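Local coordinates for calcium uptake protein 2, mitochondrial (PDB 6LB7) that probably senses mitochondrial calcium through EF-hand motifs and regulates calcium uptake through the mitochondrial calcium uniporter, at residues 55-63 with 75-83; 201-211 with 235-246. All coordinates share one frame; numbering follows the deposited sequence.

Contact 1: residues 55-63 with 75-83; sequences DIEDTLSGI and DLGDKGLIS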
loop_
_atom_site.group_PDB
_atom_site.type_symbol
_atom_site.label_atom_id
_atom_site.label_comp_id
_atom_site.label_asym_id
_atom_site.label_seq_id
_atom_site.Cartn_x
_atom_site.Cartn_y
_atom_site.Cartn_z
ATOM N N ASP B 55 41.860 12.163 5.837
ATOM C CA ASP B 55 41.466 11.582 4.561
ATOM C C ASP B 55 40.042 11.995 4.195
ATOM O O ASP B 55 39.726 12.220 3.018
ATOM C CB ASP B 55 41.626 10.070 4.652
ATOM C CG ASP B 55 43.062 9.671 4.972
ATOM O OD1 ASP B 55 43.975 10.401 4.537
ATOM O OD2 ASP B 55 43.278 8.666 5.687
ATOM N N ILE B 56 39.194 12.187 5.209
ATOM C CA ILE B 56 37.768 12.385 4.976
ATOM C C ILE B 56 37.500 13.744 4.324
ATOM O O ILE B 56 36.889 13.811 3.253
ATOM C CB ILE B 56 36.978 12.186 6.281
ATOM C CG1 ILE B 56 36.873 10.682 6.592
ATOM C CG2 ILE B 56 35.604 12.812 6.167
ATOM C CD1 ILE B 56 36.406 10.337 8.013
ATOM N N GLU B 57 37.964 14.847 4.925
ATOM C CA GLU B 57 37.894 16.213 4.389
ATOM C C GLU B 57 38.431 16.275 2.968
ATOM O O GLU B 57 38.003 17.123 2.174
ATOM C CB GLU B 57 38.651 17.220 5.260
ATOM C CG GLU B 57 38.067 18.614 5.305
ATOM C CD GLU B 57 39.117 19.624 5.536
ATOM O OE1 GLU B 57 40.220 19.234 5.477
ATOM O OE2 GLU B 57 38.840 20.761 5.792
ATOM N N ASP B 58 39.589 15.629 2.834
ATOM C CA ASP B 58 40.178 15.518 1.505
ATOM C C ASP B 58 39.209 14.821 0.562
ATOM O O ASP B 58 38.969 15.284 -0.559
ATOM C CB ASP B 58 41.507 14.767 1.548
ATOM C CG ASP B 58 42.564 15.496 2.332
ATOM O OD1 ASP B 58 42.371 16.691 2.659
ATOM O OD2 ASP B 58 43.608 14.863 2.597
ATOM N N THR B 59 38.618 13.716 1.021
ATOM C CA THR B 59 37.723 12.967 0.148
ATOM C C THR B 59 36.388 13.681 -0.045
ATOM O O THR B 59 35.665 13.391 -1.004
ATOM C CB THR B 59 37.511 11.561 0.709
ATOM O OG1 THR B 59 38.734 10.875 0.751
ATOM C CG2 THR B 59 36.565 10.782 -0.143
ATOM N N LEU B 60 36.053 14.651 0.804
ATOM C CA LEU B 60 34.764 15.306 0.621
ATOM C C LEU B 60 34.881 16.603 -0.164
ATOM O O LEU B 60 33.965 16.942 -0.914
ATOM C CB LEU B 60 34.077 15.556 1.969
ATOM C CG LEU B 60 33.513 14.278 2.593
ATOM C CD1 LEU B 60 32.720 14.563 3.862
ATOM C CD2 LEU B 60 32.659 13.504 1.572
ATOM N N SER B 61 35.985 17.327 -0.018
ATOM C CA SER B 61 36.171 18.581 -0.744
ATOM C C SER B 61 36.408 18.298 -2.221
ATOM O O SER B 61 37.412 17.682 -2.587
ATOM C CB SER B 61 37.348 19.372 -0.175
ATOM O OG SER B 61 36.982 20.101 0.985
ATOM N N GLY B 62 35.506 18.747 -3.079
ATOM C CA GLY B 62 35.649 18.340 -4.463
ATOM C C GLY B 62 34.338 17.952 -5.099
ATOM O O GLY B 62 34.261 17.813 -6.322
ATOM N N ILE B 63 33.293 17.822 -4.276
ATOM C CA ILE B 63 31.931 17.646 -4.755
ATOM C C ILE B 63 31.498 18.788 -5.669
ATOM O O ILE B 63 30.397 18.744 -6.226
ATOM C CB ILE B 63 30.977 17.498 -3.543
ATOM C CG1 ILE B 63 29.762 16.650 -3.907
ATOM C CG2 ILE B 63 30.533 18.871 -3.018
ATOM C CD1 ILE B 63 28.721 16.557 -2.801
ATOM N N ASP B 75 30.469 10.416 -11.750
ATOM C CA ASP B 75 31.528 11.425 -11.742
ATOM C C ASP B 75 32.382 11.337 -10.480
ATOM O O ASP B 75 33.611 11.429 -10.553
ATOM C CB ASP B 75 30.935 12.825 -11.889
ATOM C CG ASP B 75 30.311 13.048 -13.243
ATOM O OD1 ASP B 75 29.519 13.991 -13.383
ATOM O OD2 ASP B 75 30.576 12.253 -14.170
ATOM N N LEU B 76 31.757 11.169 -9.312
ATOM C CA LEU B 76 32.525 11.084 -8.070
ATOM C C LEU B 76 33.417 9.852 -8.024
ATOM O O LEU B 76 34.551 9.919 -7.542
ATOM C CB LEU B 76 31.584 11.074 -6.869
ATOM C CG LEU B 76 30.898 12.404 -6.574
ATOM C CD1 LEU B 76 29.806 12.192 -5.523
ATOM C CD2 LEU B 76 31.945 13.406 -6.106
ATOM N N GLY B 77 32.918 8.711 -8.462
ATOM C CA GLY B 77 33.748 7.513 -8.404
ATOM C C GLY B 77 34.128 7.178 -6.977
ATOM O O GLY B 77 33.263 7.050 -6.101
ATOM N N ASP B 78 35.442 7.051 -6.718
ATOM C CA ASP B 78 35.942 6.724 -5.382
ATOM C C ASP B 78 36.049 7.946 -4.482
ATOM O O ASP B 78 36.410 7.819 -3.301
ATOM C CB ASP B 78 37.311 6.044 -5.464
ATOM C CG ASP B 78 37.211 4.530 -5.649
ATOM O OD1 ASP B 78 36.243 3.893 -5.146
ATOM O OD2 ASP B 78 38.120 3.969 -6.285
ATOM N N LYS B 79 35.679 9.108 -5.001
ATOM C CA LYS B 79 35.864 10.347 -4.261
ATOM C C LYS B 79 34.548 10.755 -3.573
ATOM O O LYS B 79 33.863 11.722 -3.915
ATOM C CB LYS B 79 36.430 11.387 -5.216
ATOM C CG LYS B 79 35.806 12.657 -5.239
ATOM C CD LYS B 79 36.369 13.576 -4.314
ATOM C CE LYS B 79 35.821 14.700 -4.386
ATOM N NZ LYS B 79 36.501 15.537 -3.683
ATOM N N GLY B 80 34.282 10.009 -2.514
ATOM C CA GLY B 80 33.129 10.317 -1.692
ATOM C C GLY B 80 32.952 9.302 -0.595
ATOM O O GLY B 80 33.707 8.334 -0.465
ATOM N N LEU B 81 31.903 9.520 0.180
ATOM C CA LEU B 81 31.695 8.655 1.319
ATOM C C LEU B 81 30.203 8.617 1.594
ATOM O O LEU B 81 29.549 9.664 1.627
ATOM C CB LEU B 81 32.519 9.185 2.505
ATOM C CG LEU B 81 32.745 8.367 3.733
ATOM C CD1 LEU B 81 33.530 9.086 4.678
ATOM C CD2 LEU B 81 31.472 8.147 4.325
ATOM N N ILE B 82 29.733 7.391 1.825
ATOM C CA ILE B 82 28.319 7.093 2.002
ATOM C C ILE B 82 28.197 6.156 3.192
ATOM O O ILE B 82 28.817 5.084 3.209
ATOM C CB ILE B 82 27.699 6.452 0.748
ATOM C CG1 ILE B 82 27.814 7.377 -0.473
ATOM C CG2 ILE B 82 26.250 6.046 1.023
ATOM C CD1 ILE B 82 27.411 6.693 -1.802
ATOM N N SER B 83 27.418 6.560 4.189
ATOM C CA SER B 83 27.285 5.773 5.407
ATOM C C SER B 83 26.237 4.685 5.214
ATOM O O SER B 83 25.469 4.697 4.248
ATOM C CB SER B 83 26.886 6.665 6.582
ATOM O OG SER B 83 25.539 7.090 6.421
#
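A type II' beta turn from Leu76 to Lys79, overlapped by an inverse gamma turn centred on Lys79, leads the chain out of helix 72-76 and sets it against the C-terminal end of helix 53-60. The bond from Lys79 N to Leu76 O (2.9 Å) closes the first turn; that from Gly80 N to Asp78 O across the second is weak. Thr59 fits against these overlapping turns: its methyl CG2 sits 3.4 Å from Gly80 N and also lies near Gly80 O. The methyl gets there because it is anti to the backbone N of Thr59, which leaves OG1 beside that N (chi1 -62°) and turned back to its own helix. OG1 donates to Asp55 O at 2.8 Å from above the carbonyl plane, so this oxygen accepts from both the hydroxyl and Thr59 N. With an alanine here, the lost methyl and hydroxyl would probably leave a gap beside Gly80 and reduce Asp55 O to its helical backbone donor. Lys79, bent at chi2, runs alongside the helix end with CD 3.4 Å from Thr59 O. Its NZ is modelled 2.6 Å from Ser61 O, but Ser61 to Ile63 are poorly ordered, so this closeness is doubtful. Leu81 brings CD1 to 4.2 Å from Ile56 CG1, the two side chains crossing at a slant, while Leu60 CD2 lies near Leu81 CB. At the far end Leu76 CD2 meets Ile63 CG1 loosely. Thr157, at the start of helix 157-163, touches Leu60, Ile63 and Leu76 and bonds to Leu81 N through its OG1. Tyr27 of strand 25-27 packs on Leu81, and Arg31 of helix 30-38 makes a backbone bond with Gly77.

Contact 2: residues 201-211 with 235-246; sequences FMRKEDFAEWL and ESISLDEFKSFC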
loop_
_atom_site.group_PDB
_atom_site.type_symbol
_atom_site.label_atom_id
_atom_site.label_comp_id
_atom_site.label_asym_id
_atom_site.label_seq_id
_atom_site.Cartn_x
_atom_site.Cartn_y
_atom_site.Cartn_z
ATOM N N PHE B 201 22.602 0.057 -28.571
ATOM C CA PHE B 201 21.299 -0.556 -28.374
ATOM C C PHE B 201 21.491 -1.866 -27.643
ATOM O O PHE B 201 22.543 -2.499 -27.747
ATOM C CB PHE B 201 20.556 -0.767 -29.714
ATOM C CG PHE B 201 20.176 0.529 -30.377
ATOM C CD1 PHE B 201 18.933 1.114 -30.129
ATOM C CD2 PHE B 201 21.077 1.194 -31.199
ATOM C CE1 PHE B 201 18.584 2.317 -30.711
ATOM C CE2 PHE B 201 20.734 2.413 -31.781
ATOM C CZ PHE B 201 19.488 2.972 -31.535
ATOM N N MET B 202 20.484 -2.216 -26.842
ATOM C CA MET B 202 20.435 -3.469 -26.107
ATOM C C MET B 202 19.828 -4.511 -27.027
ATOM O O MET B 202 18.721 -4.312 -27.535
ATOM C CB MET B 202 19.569 -3.301 -24.857
ATOM C CG MET B 202 19.971 -4.031 -23.624
ATOM S SD MET B 202 18.821 -3.498 -22.318
ATOM C CE MET B 202 19.946 -3.336 -20.945
ATOM N N ARG B 203 20.538 -5.607 -27.271
ATOM C CA ARG B 203 19.856 -6.689 -27.959
ATOM C C ARG B 203 18.758 -7.248 -27.063
ATOM O O ARG B 203 18.798 -7.099 -25.839
ATOM C CB ARG B 203 20.832 -7.782 -28.374
ATOM C CG ARG B 203 21.968 -7.231 -29.229
ATOM C CD ARG B 203 22.944 -8.344 -29.548
ATOM N NE ARG B 203 23.196 -9.078 -28.334
ATOM C CZ ARG B 203 23.863 -10.215 -28.280
ATOM N NH1 ARG B 203 24.359 -10.754 -29.395
ATOM N NH2 ARG B 203 24.020 -10.818 -27.105
ATOM N N LYS B 204 17.751 -7.868 -27.689
ATOM C CA LYS B 204 16.689 -8.476 -26.897
ATOM C C LYS B 204 17.249 -9.448 -25.876
ATOM O O LYS B 204 16.773 -9.497 -24.741
ATOM C CB LYS B 204 15.673 -9.168 -27.800
ATOM C CG LYS B 204 14.703 -8.188 -28.449
ATOM C CD LYS B 204 13.827 -8.910 -29.472
ATOM C CE LYS B 204 12.746 -8.012 -30.031
ATOM N NZ LYS B 204 11.894 -8.764 -31.046
ATOM N N GLU B 205 18.277 -10.220 -26.233
ATOM C CA GLU B 205 18.813 -11.120 -25.217
ATOM C C GLU B 205 19.686 -10.404 -24.191
ATOM O O GLU B 205 19.867 -10.939 -23.096
ATOM C CB GLU B 205 19.581 -12.288 -25.860
ATOM C CG GLU B 205 20.925 -11.973 -26.464
ATOM C CD GLU B 205 21.668 -13.239 -26.882
ATOM O OE1 GLU B 205 21.008 -14.280 -27.084
ATOM O OE2 GLU B 205 22.909 -13.202 -27.007
ATOM N N ASP B 206 20.248 -9.224 -24.516
ATOM C CA ASP B 206 20.904 -8.418 -23.474
ATOM C C ASP B 206 19.888 -7.927 -22.447
ATOM O O ASP B 206 20.170 -7.891 -21.248
ATOM C CB ASP B 206 21.627 -7.193 -24.064
ATOM C CG ASP B 206 22.654 -7.530 -25.145
ATOM O OD1 ASP B 206 23.259 -8.601 -25.110
ATOM O OD2 ASP B 206 22.886 -6.672 -26.036
ATOM N N PHE B 207 18.713 -7.495 -22.906
ATOM C CA PHE B 207 17.655 -7.112 -21.978
ATOM C C PHE B 207 17.192 -8.314 -21.153
ATOM O O PHE B 207 16.930 -8.197 -19.949
ATOM C CB PHE B 207 16.497 -6.491 -22.766
ATOM C CG PHE B 207 15.283 -6.198 -21.934
ATOM C CD1 PHE B 207 15.265 -5.106 -21.085
ATOM C CD2 PHE B 207 14.165 -7.026 -21.989
ATOM C CE1 PHE B 207 14.148 -4.837 -20.295
ATOM C CE2 PHE B 207 13.055 -6.773 -21.191
ATOM C CZ PHE B 207 13.046 -5.670 -20.351
ATOM N N ALA B 208 17.126 -9.487 -21.772
ATOM C CA ALA B 208 16.781 -10.681 -21.010
ATOM C C ALA B 208 17.826 -10.967 -19.937
ATOM O O ALA B 208 17.478 -11.334 -18.811
ATOM C CB ALA B 208 16.630 -11.880 -21.946
ATOM N N GLU B 209 19.113 -10.801 -20.267
ATOM C CA GLU B 209 20.163 -11.004 -19.266
ATOM C C GLU B 209 20.022 -10.041 -18.104
ATOM O O GLU B 209 20.198 -10.434 -16.943
ATOM C CB GLU B 209 21.548 -10.829 -19.879
ATOM C CG GLU B 209 21.992 -11.883 -20.841
ATOM C CD GLU B 209 23.248 -11.442 -21.561
ATOM O OE1 GLU B 209 23.499 -11.915 -22.683
ATOM O OE2 GLU B 209 23.972 -10.580 -21.010
ATOM N N TRP B 210 19.748 -8.762 -18.392
ATOM C CA TRP B 210 19.453 -7.829 -17.306
ATOM C C TRP B 210 18.263 -8.315 -16.479
ATOM O O TRP B 210 18.310 -8.350 -15.244
ATOM C CB TRP B 210 19.173 -6.433 -17.882
ATOM C CG TRP B 210 18.640 -5.484 -16.851
ATOM C CD1 TRP B 210 19.375 -4.729 -15.959
ATOM C CD2 TRP B 210 17.262 -5.160 -16.610
ATOM N NE1 TRP B 210 18.535 -3.974 -15.186
ATOM C CE2 TRP B 210 17.235 -4.219 -15.566
ATOM C CE3 TRP B 210 16.051 -5.587 -17.169
ATOM C CZ2 TRP B 210 16.038 -3.698 -15.055
ATOM C CZ3 TRP B 210 14.853 -5.067 -16.658
ATOM C CH2 TRP B 210 14.861 -4.131 -15.612
ATOM N N LEU B 211 17.180 -8.711 -17.152
ATOM C CA LEU B 211 15.938 -9.010 -16.440
ATOM C C LEU B 211 16.104 -10.207 -15.509
ATOM O O LEU B 211 15.527 -10.234 -14.419
ATOM C CB LEU B 211 14.813 -9.258 -17.450
ATOM C CG LEU B 211 13.392 -9.554 -16.964
ATOM C CD1 LEU B 211 12.829 -8.375 -16.256
ATOM C CD2 LEU B 211 12.492 -9.918 -18.144
ATOM N N GLU B 235 14.085 -6.066 -33.407
ATOM C CA GLU B 235 14.383 -4.661 -33.151
ATOM C C GLU B 235 15.053 -4.520 -31.785
ATOM O O GLU B 235 14.430 -4.759 -30.744
ATOM C CB GLU B 235 13.105 -3.830 -33.231
ATOM C CG GLU B 235 13.151 -2.506 -32.478
ATOM C CD GLU B 235 13.865 -1.411 -33.244
ATOM O OE1 GLU B 235 14.307 -0.432 -32.604
ATOM O OE2 GLU B 235 13.985 -1.528 -34.486
ATOM N N SER B 236 16.318 -4.110 -31.788
ATOM C CA SER B 236 17.041 -3.902 -30.547
ATOM C C SER B 236 16.408 -2.757 -29.745
ATOM O O SER B 236 15.652 -1.936 -30.270
ATOM C CB SER B 236 18.501 -3.621 -30.861
ATOM O OG SER B 236 18.605 -2.445 -31.639
ATOM N N ILE B 237 16.718 -2.721 -28.449
ATOM C CA ILE B 237 16.027 -1.874 -27.485
ATOM C C ILE B 237 16.857 -0.624 -27.224
ATOM O O ILE B 237 18.065 -0.713 -26.957
ATOM C CB ILE B 237 15.773 -2.648 -26.178
ATOM C CG1 ILE B 237 14.748 -3.765 -26.425
ATOM C CG2 ILE B 237 15.365 -1.705 -25.057
ATOM C CD1 ILE B 237 15.095 -5.070 -25.749
ATOM N N SER B 238 16.216 0.537 -27.284
ATOM C CA SER B 238 16.896 1.793 -27.000
ATOM C C SER B 238 16.967 2.066 -25.498
ATOM O O SER B 238 16.238 1.482 -24.683
ATOM C CB SER B 238 16.183 2.966 -27.682
ATOM O OG SER B 238 14.948 3.258 -27.034
ATOM N N LEU B 239 17.831 3.011 -25.139
ATOM C CA LEU B 239 17.893 3.446 -23.747
ATOM C C LEU B 239 16.529 3.948 -23.263
ATOM O O LEU B 239 16.085 3.617 -22.154
ATOM C CB LEU B 239 18.956 4.532 -23.594
ATOM C CG LEU B 239 19.180 5.113 -22.202
ATOM C CD1 LEU B 239 19.586 4.003 -21.229
ATOM C CD2 LEU B 239 20.256 6.185 -22.271
ATOM N N ASP B 240 15.850 4.757 -24.079
ATOM C CA ASP B 240 14.551 5.282 -23.665
ATOM C C ASP B 240 13.541 4.160 -23.454
ATOM O O ASP B 240 12.753 4.204 -22.507
ATOM C CB ASP B 240 14.011 6.286 -24.694
ATOM C CG ASP B 240 14.657 7.661 -24.558
ATOM O OD1 ASP B 240 15.198 7.946 -23.472
ATOM O OD2 ASP B 240 14.628 8.450 -25.534
ATOM N N GLU B 241 13.529 3.163 -24.340
ATOM C CA GLU B 241 12.633 2.031 -24.144
ATOM C C GLU B 241 13.008 1.258 -22.886
ATOM O O GLU B 241 12.131 0.776 -22.158
ATOM C CB GLU B 241 12.650 1.120 -25.380
ATOM C CG GLU B 241 12.081 1.803 -26.627
ATOM C CD GLU B 241 12.316 1.028 -27.931
ATOM O OE1 GLU B 241 13.242 0.180 -27.997
ATOM O OE2 GLU B 241 11.575 1.286 -28.901
ATOM N N PHE B 242 14.308 1.125 -22.613
ATOM C CA PHE B 242 14.731 0.458 -21.392
ATOM C C PHE B 242 14.287 1.247 -20.172
ATOM O O PHE B 242 13.770 0.670 -19.207
ATOM C CB PHE B 242 16.251 0.266 -21.404
ATOM C CG PHE B 242 16.793 -0.371 -20.165
ATOM C CD1 PHE B 242 17.567 0.363 -19.286
ATOM C CD2 PHE B 242 16.544 -1.718 -19.889
ATOM C CE1 PHE B 242 18.091 -0.216 -18.156
ATOM C CE2 PHE B 242 17.064 -2.314 -18.747
ATOM C CZ PHE B 242 17.835 -1.571 -17.877
ATOM N N LYS B 243 14.469 2.573 -20.199
ATOM C CA LYS B 243 14.059 3.404 -19.068
ATOM C C LYS B 243 12.568 3.258 -18.784
ATOM O O LYS B 243 12.156 3.220 -17.618
ATOM C CB LYS B 243 14.400 4.883 -19.323
ATOM C CG LYS B 243 15.877 5.213 -19.243
ATOM C CD LYS B 243 16.161 6.687 -19.621
ATOM C CE LYS B 243 17.617 7.007 -19.381
ATOM N NZ LYS B 243 17.992 8.411 -19.678
ATOM N N SER B 244 11.746 3.166 -19.832
ATOM C CA SER B 244 10.302 3.020 -19.630
ATOM C C SER B 244 9.975 1.722 -18.911
ATOM O O SER B 244 9.105 1.700 -18.037
ATOM C CB SER B 244 9.546 3.062 -20.960
ATOM O OG SER B 244 9.800 4.293 -21.594
ATOM N N PHE B 245 10.641 0.625 -19.286
ATOM C CA PHE B 245 10.425 -0.620 -18.562
ATOM C C PHE B 245 10.851 -0.494 -17.116
ATOM O O PHE B 245 10.160 -0.994 -16.219
ATOM C CB PHE B 245 11.165 -1.790 -19.199
ATOM C CG PHE B 245 10.785 -3.109 -18.595
ATOM C CD1 PHE B 245 9.658 -3.788 -19.051
ATOM C CD2 PHE B 245 11.524 -3.650 -17.537
ATOM C CE1 PHE B 245 9.288 -4.998 -18.489
ATOM C CE2 PHE B 245 11.161 -4.863 -16.955
ATOM C CZ PHE B 245 10.027 -5.539 -17.439
ATOM N N CYS B 246 12.005 0.133 -16.863
ATOM C CA CYS B 246 12.451 0.266 -15.481
ATOM C C CYS B 246 11.463 1.081 -14.661
ATOM O O CYS B 246 11.227 0.777 -13.487
ATOM C CB CYS B 246 13.858 0.876 -15.411
ATOM S SG CYS B 246 15.143 -0.188 -16.104
#
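Trp210 lies with one face under the edge of Phe242, whose CE2 comes within 3.6 Å of Trp210 CD2 and stands over the centre of the indole. The pair is T-shaped, with planes at 80°. Phe207 forms a second T: CZ points at the middle of the Phe245 face, 3.8 Å from Phe245 CD2, while CD1 meets the rim of Phe242. Phe207 and Trp210 both hold CG anti to the backbone N (chi1 173° and 170°), which carries their rings against the aromatic side chains of helix 239-249. Phe242 is sandwiched between two sulfur-bearing side chains: the Met202 methyl CE sits over one face, 4.0 Å from the ring centroid, and Cys246 SG over the other. Just before the two helices a single antiparallel bridge between Met202 and Ile237 ties the backbones together. Met202 N donates to Ile237 O at 2.9 Å, and Ile237 N returns a practically straight bond to Met202 O at 2.7 Å. Ile237 lays CD1 against Phe207 CB, 3.6 Å away. A short bridge just ahead of two exiting helices is consistent with a paired EF-hand arrangement. Helix 173-196 closes one side, with Glu191 accepting from Trp210 NE1; helix 288-298 places Asp292 against Lys204 NZ, and helix 308-320 packs Phe311 and Leu315 on Phe245.

Overall arrangement
Contact 1 closes before contact 2 opens along the chain, and the two share no helix or strand. Their centres are 32 Å apart and their nearest atoms about 14 Å, so they do not touch. Between them in sequence come the calcium loop, with Asp109, Asp111, Asn113, Met115 and Glu120 at the metal, and then helix 157-163, which packs on contact 1. The long helix 173-196 follows and flanks contact 2. Contact 1 thus belongs to the part of the protein before the calcium site, and contact 2 to a later helical part, consistent with a regulator built from separate EF-hand-like units.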